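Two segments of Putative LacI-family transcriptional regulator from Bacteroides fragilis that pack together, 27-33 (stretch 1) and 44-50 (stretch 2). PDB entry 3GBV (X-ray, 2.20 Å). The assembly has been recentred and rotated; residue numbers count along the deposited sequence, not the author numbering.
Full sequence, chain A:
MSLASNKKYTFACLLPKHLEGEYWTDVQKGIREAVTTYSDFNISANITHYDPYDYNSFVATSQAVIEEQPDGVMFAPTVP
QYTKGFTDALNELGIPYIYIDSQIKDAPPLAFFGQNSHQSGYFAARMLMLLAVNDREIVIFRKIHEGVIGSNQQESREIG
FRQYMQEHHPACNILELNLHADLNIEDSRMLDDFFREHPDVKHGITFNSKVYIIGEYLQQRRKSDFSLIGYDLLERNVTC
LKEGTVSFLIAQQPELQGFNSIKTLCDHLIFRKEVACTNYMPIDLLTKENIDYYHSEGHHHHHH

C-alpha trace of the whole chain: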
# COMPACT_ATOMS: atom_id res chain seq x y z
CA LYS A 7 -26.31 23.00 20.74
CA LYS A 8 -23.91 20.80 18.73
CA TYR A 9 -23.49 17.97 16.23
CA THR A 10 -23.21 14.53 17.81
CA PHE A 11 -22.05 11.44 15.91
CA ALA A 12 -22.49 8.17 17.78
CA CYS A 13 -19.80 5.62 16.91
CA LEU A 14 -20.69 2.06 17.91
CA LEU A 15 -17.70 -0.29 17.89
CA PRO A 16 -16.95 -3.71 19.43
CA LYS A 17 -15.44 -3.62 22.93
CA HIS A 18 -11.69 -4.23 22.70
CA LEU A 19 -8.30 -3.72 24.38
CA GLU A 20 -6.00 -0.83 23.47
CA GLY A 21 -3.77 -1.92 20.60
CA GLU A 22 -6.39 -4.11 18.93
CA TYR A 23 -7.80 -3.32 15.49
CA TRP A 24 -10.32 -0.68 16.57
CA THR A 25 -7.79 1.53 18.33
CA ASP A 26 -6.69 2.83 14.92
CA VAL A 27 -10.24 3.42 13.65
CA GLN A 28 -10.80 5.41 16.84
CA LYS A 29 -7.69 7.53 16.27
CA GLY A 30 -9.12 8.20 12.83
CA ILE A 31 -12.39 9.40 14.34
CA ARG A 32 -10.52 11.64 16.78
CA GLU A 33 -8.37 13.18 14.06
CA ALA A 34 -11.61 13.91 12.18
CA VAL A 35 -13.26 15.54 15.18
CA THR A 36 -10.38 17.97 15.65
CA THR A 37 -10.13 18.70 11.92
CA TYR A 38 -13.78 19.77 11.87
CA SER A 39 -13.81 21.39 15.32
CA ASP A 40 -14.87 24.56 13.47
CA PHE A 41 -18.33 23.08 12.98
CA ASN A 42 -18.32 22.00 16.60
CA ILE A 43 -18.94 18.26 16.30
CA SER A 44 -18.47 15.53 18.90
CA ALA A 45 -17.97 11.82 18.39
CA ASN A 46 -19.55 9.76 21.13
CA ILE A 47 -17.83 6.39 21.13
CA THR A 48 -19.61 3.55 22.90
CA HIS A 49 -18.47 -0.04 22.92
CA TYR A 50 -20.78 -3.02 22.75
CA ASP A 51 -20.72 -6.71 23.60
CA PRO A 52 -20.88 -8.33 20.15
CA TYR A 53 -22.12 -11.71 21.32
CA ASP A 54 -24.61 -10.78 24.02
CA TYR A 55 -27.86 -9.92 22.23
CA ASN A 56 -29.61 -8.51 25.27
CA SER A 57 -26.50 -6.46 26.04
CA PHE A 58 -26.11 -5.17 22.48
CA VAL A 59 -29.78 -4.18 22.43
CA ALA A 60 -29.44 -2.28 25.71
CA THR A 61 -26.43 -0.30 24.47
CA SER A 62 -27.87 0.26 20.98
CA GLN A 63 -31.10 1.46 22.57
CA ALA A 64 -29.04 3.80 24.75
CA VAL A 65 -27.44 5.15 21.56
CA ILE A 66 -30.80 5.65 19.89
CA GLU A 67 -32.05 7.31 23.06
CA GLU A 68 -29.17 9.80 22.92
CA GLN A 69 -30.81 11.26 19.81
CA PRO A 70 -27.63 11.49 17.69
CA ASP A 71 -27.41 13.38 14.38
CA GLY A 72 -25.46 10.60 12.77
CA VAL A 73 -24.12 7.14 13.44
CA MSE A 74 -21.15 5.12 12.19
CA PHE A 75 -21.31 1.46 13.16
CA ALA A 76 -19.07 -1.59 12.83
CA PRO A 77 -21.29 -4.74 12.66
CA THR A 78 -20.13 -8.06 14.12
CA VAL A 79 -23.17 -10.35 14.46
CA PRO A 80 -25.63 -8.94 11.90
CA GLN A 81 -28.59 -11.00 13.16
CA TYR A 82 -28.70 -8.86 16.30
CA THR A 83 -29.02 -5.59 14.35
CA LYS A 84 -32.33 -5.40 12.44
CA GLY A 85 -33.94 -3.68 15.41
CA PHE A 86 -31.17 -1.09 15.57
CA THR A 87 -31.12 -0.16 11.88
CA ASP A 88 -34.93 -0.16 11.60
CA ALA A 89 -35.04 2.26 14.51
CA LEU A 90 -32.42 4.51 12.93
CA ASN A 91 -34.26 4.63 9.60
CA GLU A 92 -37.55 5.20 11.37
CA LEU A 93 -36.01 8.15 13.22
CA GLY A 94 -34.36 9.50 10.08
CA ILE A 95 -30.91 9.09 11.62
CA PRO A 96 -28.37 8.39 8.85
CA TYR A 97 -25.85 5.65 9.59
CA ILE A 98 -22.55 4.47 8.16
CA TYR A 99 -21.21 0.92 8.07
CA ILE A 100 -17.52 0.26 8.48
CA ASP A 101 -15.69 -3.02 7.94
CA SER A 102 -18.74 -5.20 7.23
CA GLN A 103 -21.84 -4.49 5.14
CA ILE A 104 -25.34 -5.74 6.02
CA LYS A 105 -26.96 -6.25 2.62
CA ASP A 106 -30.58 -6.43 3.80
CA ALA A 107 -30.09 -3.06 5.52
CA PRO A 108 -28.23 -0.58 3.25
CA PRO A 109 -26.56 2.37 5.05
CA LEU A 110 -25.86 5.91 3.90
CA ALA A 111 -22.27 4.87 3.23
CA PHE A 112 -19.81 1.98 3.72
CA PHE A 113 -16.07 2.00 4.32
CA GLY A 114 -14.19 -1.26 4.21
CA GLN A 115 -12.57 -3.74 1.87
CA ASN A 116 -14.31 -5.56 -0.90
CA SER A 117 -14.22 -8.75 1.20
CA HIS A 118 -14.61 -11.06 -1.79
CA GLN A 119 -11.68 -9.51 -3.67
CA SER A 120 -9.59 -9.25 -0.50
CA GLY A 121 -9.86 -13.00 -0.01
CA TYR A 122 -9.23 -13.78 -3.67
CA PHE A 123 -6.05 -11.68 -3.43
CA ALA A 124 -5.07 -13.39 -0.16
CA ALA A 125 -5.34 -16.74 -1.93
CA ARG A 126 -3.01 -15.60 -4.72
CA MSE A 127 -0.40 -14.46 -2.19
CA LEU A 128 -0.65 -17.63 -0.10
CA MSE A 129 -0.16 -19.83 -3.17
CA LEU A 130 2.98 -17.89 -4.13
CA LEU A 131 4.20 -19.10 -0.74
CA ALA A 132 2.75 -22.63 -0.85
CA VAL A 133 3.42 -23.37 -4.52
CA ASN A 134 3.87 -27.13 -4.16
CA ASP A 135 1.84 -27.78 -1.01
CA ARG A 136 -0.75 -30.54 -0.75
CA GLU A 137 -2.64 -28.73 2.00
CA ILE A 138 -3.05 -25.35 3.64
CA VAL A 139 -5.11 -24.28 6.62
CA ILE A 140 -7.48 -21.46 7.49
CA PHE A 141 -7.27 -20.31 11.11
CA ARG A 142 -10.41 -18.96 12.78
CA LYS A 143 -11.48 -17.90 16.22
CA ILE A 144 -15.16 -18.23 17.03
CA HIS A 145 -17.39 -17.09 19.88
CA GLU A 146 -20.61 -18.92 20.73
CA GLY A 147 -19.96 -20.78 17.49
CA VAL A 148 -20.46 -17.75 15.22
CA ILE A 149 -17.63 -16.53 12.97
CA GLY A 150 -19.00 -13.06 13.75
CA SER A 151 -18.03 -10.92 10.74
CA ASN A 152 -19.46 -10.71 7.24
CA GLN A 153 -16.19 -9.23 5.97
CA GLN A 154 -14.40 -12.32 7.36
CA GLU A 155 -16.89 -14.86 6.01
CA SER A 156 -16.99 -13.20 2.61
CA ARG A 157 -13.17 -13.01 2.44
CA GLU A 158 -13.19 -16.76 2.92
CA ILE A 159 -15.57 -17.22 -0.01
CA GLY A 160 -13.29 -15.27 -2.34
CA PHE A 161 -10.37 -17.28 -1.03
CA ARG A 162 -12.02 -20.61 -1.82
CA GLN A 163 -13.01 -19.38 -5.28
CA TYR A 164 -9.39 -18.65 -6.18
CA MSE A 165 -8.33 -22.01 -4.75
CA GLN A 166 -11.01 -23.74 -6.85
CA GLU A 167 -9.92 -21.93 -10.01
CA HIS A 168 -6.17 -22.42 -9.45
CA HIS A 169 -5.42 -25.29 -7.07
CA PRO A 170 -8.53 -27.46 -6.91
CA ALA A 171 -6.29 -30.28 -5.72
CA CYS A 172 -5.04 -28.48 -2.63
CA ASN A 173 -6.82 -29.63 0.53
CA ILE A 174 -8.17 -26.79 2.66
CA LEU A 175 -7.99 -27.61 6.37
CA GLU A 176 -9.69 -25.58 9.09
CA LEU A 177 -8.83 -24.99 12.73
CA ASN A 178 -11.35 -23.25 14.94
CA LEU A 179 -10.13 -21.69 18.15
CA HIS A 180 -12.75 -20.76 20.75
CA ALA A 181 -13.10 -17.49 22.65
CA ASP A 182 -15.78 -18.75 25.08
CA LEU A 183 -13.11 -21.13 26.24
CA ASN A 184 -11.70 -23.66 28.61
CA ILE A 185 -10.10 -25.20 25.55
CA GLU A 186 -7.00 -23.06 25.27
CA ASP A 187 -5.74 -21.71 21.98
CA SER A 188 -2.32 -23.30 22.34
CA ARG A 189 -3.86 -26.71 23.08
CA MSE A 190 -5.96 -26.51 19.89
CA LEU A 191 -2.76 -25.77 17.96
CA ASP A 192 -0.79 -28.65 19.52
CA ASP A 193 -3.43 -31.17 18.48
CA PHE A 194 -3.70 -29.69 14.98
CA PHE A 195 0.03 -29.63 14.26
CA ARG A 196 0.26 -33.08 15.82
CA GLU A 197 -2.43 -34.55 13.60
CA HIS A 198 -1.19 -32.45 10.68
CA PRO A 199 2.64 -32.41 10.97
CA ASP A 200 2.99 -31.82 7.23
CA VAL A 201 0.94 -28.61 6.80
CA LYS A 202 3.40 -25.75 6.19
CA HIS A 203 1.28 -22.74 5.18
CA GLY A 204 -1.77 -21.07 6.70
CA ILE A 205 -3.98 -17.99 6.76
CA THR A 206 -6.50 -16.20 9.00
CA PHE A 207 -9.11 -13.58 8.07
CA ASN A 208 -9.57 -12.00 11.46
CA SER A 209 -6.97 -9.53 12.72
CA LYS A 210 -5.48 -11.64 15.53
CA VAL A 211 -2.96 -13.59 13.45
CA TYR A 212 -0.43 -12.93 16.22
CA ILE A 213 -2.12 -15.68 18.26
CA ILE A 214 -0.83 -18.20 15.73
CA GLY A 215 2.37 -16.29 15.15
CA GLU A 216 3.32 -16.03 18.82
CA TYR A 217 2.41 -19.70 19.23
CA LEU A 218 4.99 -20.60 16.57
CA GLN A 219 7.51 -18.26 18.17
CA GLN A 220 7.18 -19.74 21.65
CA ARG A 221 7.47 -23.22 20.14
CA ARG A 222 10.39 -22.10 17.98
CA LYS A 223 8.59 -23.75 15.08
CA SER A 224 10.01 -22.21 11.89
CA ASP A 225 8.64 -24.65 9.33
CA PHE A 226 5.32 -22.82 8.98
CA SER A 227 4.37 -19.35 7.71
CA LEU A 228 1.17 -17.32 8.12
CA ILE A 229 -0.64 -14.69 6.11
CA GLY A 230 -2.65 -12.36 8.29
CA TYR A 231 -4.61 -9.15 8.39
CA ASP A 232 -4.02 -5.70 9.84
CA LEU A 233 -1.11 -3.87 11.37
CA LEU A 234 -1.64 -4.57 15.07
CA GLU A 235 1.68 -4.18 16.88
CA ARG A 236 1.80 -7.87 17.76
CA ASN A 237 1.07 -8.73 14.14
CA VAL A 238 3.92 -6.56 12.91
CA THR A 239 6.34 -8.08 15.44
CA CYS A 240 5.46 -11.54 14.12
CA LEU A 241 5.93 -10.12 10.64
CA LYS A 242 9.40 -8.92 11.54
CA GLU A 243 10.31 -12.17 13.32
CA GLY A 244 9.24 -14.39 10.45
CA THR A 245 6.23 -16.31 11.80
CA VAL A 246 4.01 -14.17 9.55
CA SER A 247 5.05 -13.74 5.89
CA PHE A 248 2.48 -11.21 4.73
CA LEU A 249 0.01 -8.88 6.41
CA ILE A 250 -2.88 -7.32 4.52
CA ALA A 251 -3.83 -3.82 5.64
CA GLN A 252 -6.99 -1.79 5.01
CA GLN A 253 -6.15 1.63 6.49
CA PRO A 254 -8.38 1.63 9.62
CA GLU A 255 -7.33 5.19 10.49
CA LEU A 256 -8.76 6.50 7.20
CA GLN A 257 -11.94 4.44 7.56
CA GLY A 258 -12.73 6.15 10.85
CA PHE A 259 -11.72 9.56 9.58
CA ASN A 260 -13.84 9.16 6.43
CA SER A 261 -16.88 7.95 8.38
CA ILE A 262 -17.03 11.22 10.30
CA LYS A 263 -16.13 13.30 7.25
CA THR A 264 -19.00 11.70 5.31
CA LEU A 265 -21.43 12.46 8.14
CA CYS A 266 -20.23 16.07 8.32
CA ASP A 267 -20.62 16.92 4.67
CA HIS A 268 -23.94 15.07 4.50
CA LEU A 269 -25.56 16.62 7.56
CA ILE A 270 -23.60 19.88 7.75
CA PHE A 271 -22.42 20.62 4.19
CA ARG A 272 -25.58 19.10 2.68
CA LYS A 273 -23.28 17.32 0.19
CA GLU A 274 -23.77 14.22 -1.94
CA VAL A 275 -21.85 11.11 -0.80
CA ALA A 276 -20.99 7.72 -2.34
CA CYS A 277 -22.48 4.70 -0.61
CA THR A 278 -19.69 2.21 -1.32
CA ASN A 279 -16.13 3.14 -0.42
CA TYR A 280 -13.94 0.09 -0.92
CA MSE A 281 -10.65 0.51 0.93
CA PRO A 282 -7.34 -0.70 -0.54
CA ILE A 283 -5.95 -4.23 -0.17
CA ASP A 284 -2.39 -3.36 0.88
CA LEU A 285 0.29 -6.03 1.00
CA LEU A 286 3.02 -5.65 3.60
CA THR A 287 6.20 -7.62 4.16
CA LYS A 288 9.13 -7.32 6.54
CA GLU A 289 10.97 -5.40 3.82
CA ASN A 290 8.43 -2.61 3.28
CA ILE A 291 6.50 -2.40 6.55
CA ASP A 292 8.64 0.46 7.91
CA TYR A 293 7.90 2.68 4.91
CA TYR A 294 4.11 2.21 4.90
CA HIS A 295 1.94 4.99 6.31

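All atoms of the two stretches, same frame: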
# COMPACT_ATOMS: atom_id res chain seq x y z
N VAL A 27 -9.02 2.82 14.19
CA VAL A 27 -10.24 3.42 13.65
C VAL A 27 -10.64 4.57 14.57
O VAL A 27 -11.10 5.62 14.11
CB VAL A 27 -11.39 2.40 13.61
CG1 VAL A 27 -12.68 3.08 13.14
CG2 VAL A 27 -11.02 1.24 12.70
N GLN A 28 -10.45 4.38 15.87
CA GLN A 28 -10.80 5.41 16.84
C GLN A 28 -9.90 6.64 16.71
O GLN A 28 -10.37 7.77 16.84
CB GLN A 28 -10.78 4.85 18.26
CG GLN A 28 -12.06 4.10 18.61
CD GLN A 28 -12.03 3.47 19.99
OE1 GLN A 28 -11.27 3.90 20.87
NE2 GLN A 28 -12.86 2.46 20.20
N LYS A 29 -8.61 6.41 16.46
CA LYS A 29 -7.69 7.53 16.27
C LYS A 29 -8.22 8.30 15.07
O LYS A 29 -8.29 9.53 15.10
CB LYS A 29 -6.26 7.04 15.98
CG LYS A 29 -5.55 6.38 17.16
CD LYS A 29 -4.05 6.24 16.91
CE LYS A 29 -3.37 5.43 18.01
NZ LYS A 29 -3.64 5.98 19.38
N GLY A 30 -8.60 7.57 14.03
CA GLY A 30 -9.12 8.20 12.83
C GLY A 30 -10.27 9.13 13.17
O GLY A 30 -10.28 10.29 12.75
N ILE A 31 -11.23 8.62 13.93
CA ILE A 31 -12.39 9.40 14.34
C ILE A 31 -11.95 10.66 15.09
O ILE A 31 -12.45 11.76 14.83
CB ILE A 31 -13.32 8.56 15.25
CG1 ILE A 31 -13.99 7.45 14.43
CG2 ILE A 31 -14.37 9.45 15.89
CD1 ILE A 31 -14.66 6.38 15.29
N ARG A 32 -11.00 10.50 16.01
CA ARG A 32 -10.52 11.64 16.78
C ARG A 32 -9.89 12.70 15.88
O ARG A 32 -10.18 13.88 16.01
CB ARG A 32 -9.50 11.18 17.84
CG ARG A 32 -10.12 10.39 18.97
CD ARG A 32 -11.22 11.19 19.61
NE ARG A 32 -12.03 10.40 20.53
CZ ARG A 32 -13.13 10.87 21.12
NH1 ARG A 32 -13.54 12.11 20.88
NH2 ARG A 32 -13.82 10.09 21.95
N GLU A 33 -9.02 12.26 14.97
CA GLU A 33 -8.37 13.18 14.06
C GLU A 33 -9.43 13.95 13.28
O GLU A 33 -9.27 15.14 13.00
CB GLU A 33 -7.45 12.42 13.10
CG GLU A 33 -6.70 13.29 12.09
CD GLU A 33 -5.79 14.32 12.75
OE1 GLU A 33 -4.99 13.92 13.65
OE2 GLU A 33 -5.86 15.51 12.38
N SER A 44 -19.02 16.41 17.87
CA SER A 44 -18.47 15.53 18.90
C SER A 44 -18.81 14.08 18.58
O SER A 44 -19.95 13.74 18.26
CB SER A 44 -19.00 15.91 20.29
OG SER A 44 -20.41 15.78 20.38
N ALA A 45 -17.80 13.23 18.66
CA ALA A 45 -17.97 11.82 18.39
C ALA A 45 -18.12 11.09 19.71
O ALA A 45 -17.21 11.09 20.54
CB ALA A 45 -16.76 11.29 17.65
N ASN A 46 -19.29 10.49 19.91
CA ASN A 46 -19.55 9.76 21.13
C ASN A 46 -19.34 8.26 20.88
O ASN A 46 -20.20 7.57 20.33
CB ASN A 46 -20.97 10.02 21.63
CG ASN A 46 -21.30 9.21 22.86
OD1 ASN A 46 -20.45 9.02 23.73
ND2 ASN A 46 -22.54 8.73 22.95
N ILE A 47 -18.18 7.78 21.30
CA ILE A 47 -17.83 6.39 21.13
C ILE A 47 -18.37 5.52 22.25
O ILE A 47 -18.15 5.81 23.42
CB ILE A 47 -16.30 6.21 21.09
CG1 ILE A 47 -15.70 7.09 19.99
CG2 ILE A 47 -15.97 4.74 20.86
CD1 ILE A 47 -14.18 7.05 19.94
N THR A 48 -19.11 4.48 21.89
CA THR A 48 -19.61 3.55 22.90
C THR A 48 -19.25 2.18 22.38
O THR A 48 -19.31 1.93 21.17
CB THR A 48 -21.15 3.62 23.11
OG1 THR A 48 -21.82 3.02 22.00
CG2 THR A 48 -21.60 5.05 23.25
N HIS A 49 -18.85 1.31 23.28
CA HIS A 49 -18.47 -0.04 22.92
C HIS A 49 -19.60 -0.98 23.27
O HIS A 49 -20.35 -0.74 24.21
CB HIS A 49 -17.20 -0.42 23.66
CG HIS A 49 -16.08 0.53 23.40
ND1 HIS A 49 -15.39 0.56 22.21
CD2 HIS A 49 -15.57 1.53 24.16
CE1 HIS A 49 -14.51 1.54 22.24
NE2 HIS A 49 -14.60 2.14 23.41
N TYR A 50 -19.71 -2.07 22.52
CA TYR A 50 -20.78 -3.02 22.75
C TYR A 50 -20.29 -4.45 22.82
O TYR A 50 -19.24 -4.79 22.26
CB TYR A 50 -21.82 -2.89 21.63
CG TYR A 50 -21.35 -3.39 20.28
CD1 TYR A 50 -21.41 -4.75 19.96
CD2 TYR A 50 -20.90 -2.50 19.30
CE1 TYR A 50 -21.05 -5.21 18.69
CE2 TYR A 50 -20.53 -2.95 18.03
CZ TYR A 50 -20.61 -4.31 17.73
OH TYR A 50 -20.30 -4.76 16.46
O HOH W 1 -15.83 14.38 20.71
O HOH W 2 -16.41 9.11 23.03

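Residues 27-33 are a length of helix and residues 44-50 a length of strand, both parts of longer elements, and they run nearly antiparallel: their N-to-C directions differ by 157°, and their axes come within 9.4 Å. That spacing leaves room for one layer of side chains between the two backbones. The helix holds itself together through the usual i to i+4 hydrogen bonds, with I31 N to V27 O at 3.0 Å, R32 N to Q28 O at 2.9 Å and E33 N to K29 O at 2.8 Å. The strand is extended, so alternate side chains leave opposite sides. The register is consistent with these two periodicities: the CA atoms of I31 and A45 lie 7.3 Å apart, those of Q28 and I47 8.3 Å, so stepping back three residues on the helix matches stepping forward two on the strand.

On the strand, A45 and I47 direct their CA-to-CB bonds toward the helix, while S44, N46 and T48 direct theirs away and touch nothing on it. The helix answers with Q28 and I31, both pointing toward the strand. K29 points away, and V27, G30 and E33 are out of reach. The whole contact buries a modest 305 Å², summed over both sides.

The tightest apolar fit joins I31 and A45, with I31 CG2 3.5 Å from A45 CB. A small residue faces a branched one here, at the place where the backbones are nearer. Where they stand farther apart, I47 supplies a longer side chain. In its m, t rotamer it extends toward the helix until its CD1 lies 3.9 Å from Q28 CG, so the aliphatic part of the glutamine serves as a packing surface. Beyond this point Q28 NE2 and H49 CE1 are modelled only 2.8 Å apart, which is too close, and no interaction should be read from that pair.

The CA-to-CB bond of R32 points sideways relative to the strand, but the end of its side chain comes nearer. Its NH2 lies 3.7 Å from I47 CD1, a contact at the margin that helps cover the isoleucine, and 3.8 Å from A45 O, too far for a direct hydrogen bond. Water bridges the gap instead. One molecule accepts a weak hydrogen bond from R32 NH1 at 3.2 Å and another from A45 N at 3.1 Å. A second accepts from R32 NH2 at 3.0 Å, again weakly, and from I47 N at 2.8 Å, while donating to A45 O at 3.3 Å. Backbone polar groups of the strand thus find partners in solvent, and the guanidinium makes weak hydrogen bonds to the same two waters.

No direct hydrogen bond crosses between the stretches. The rule to take from this contact is a division by position: one apolar pair, I31 and A45, packs where the backbones are closer, and I47 lies against the aliphatic part of Q28 where the CA atoms are about 1 Å farther apart, while a long arginine side chain meets the strand backbone through two waters, each held by a weak bond on the arginine side.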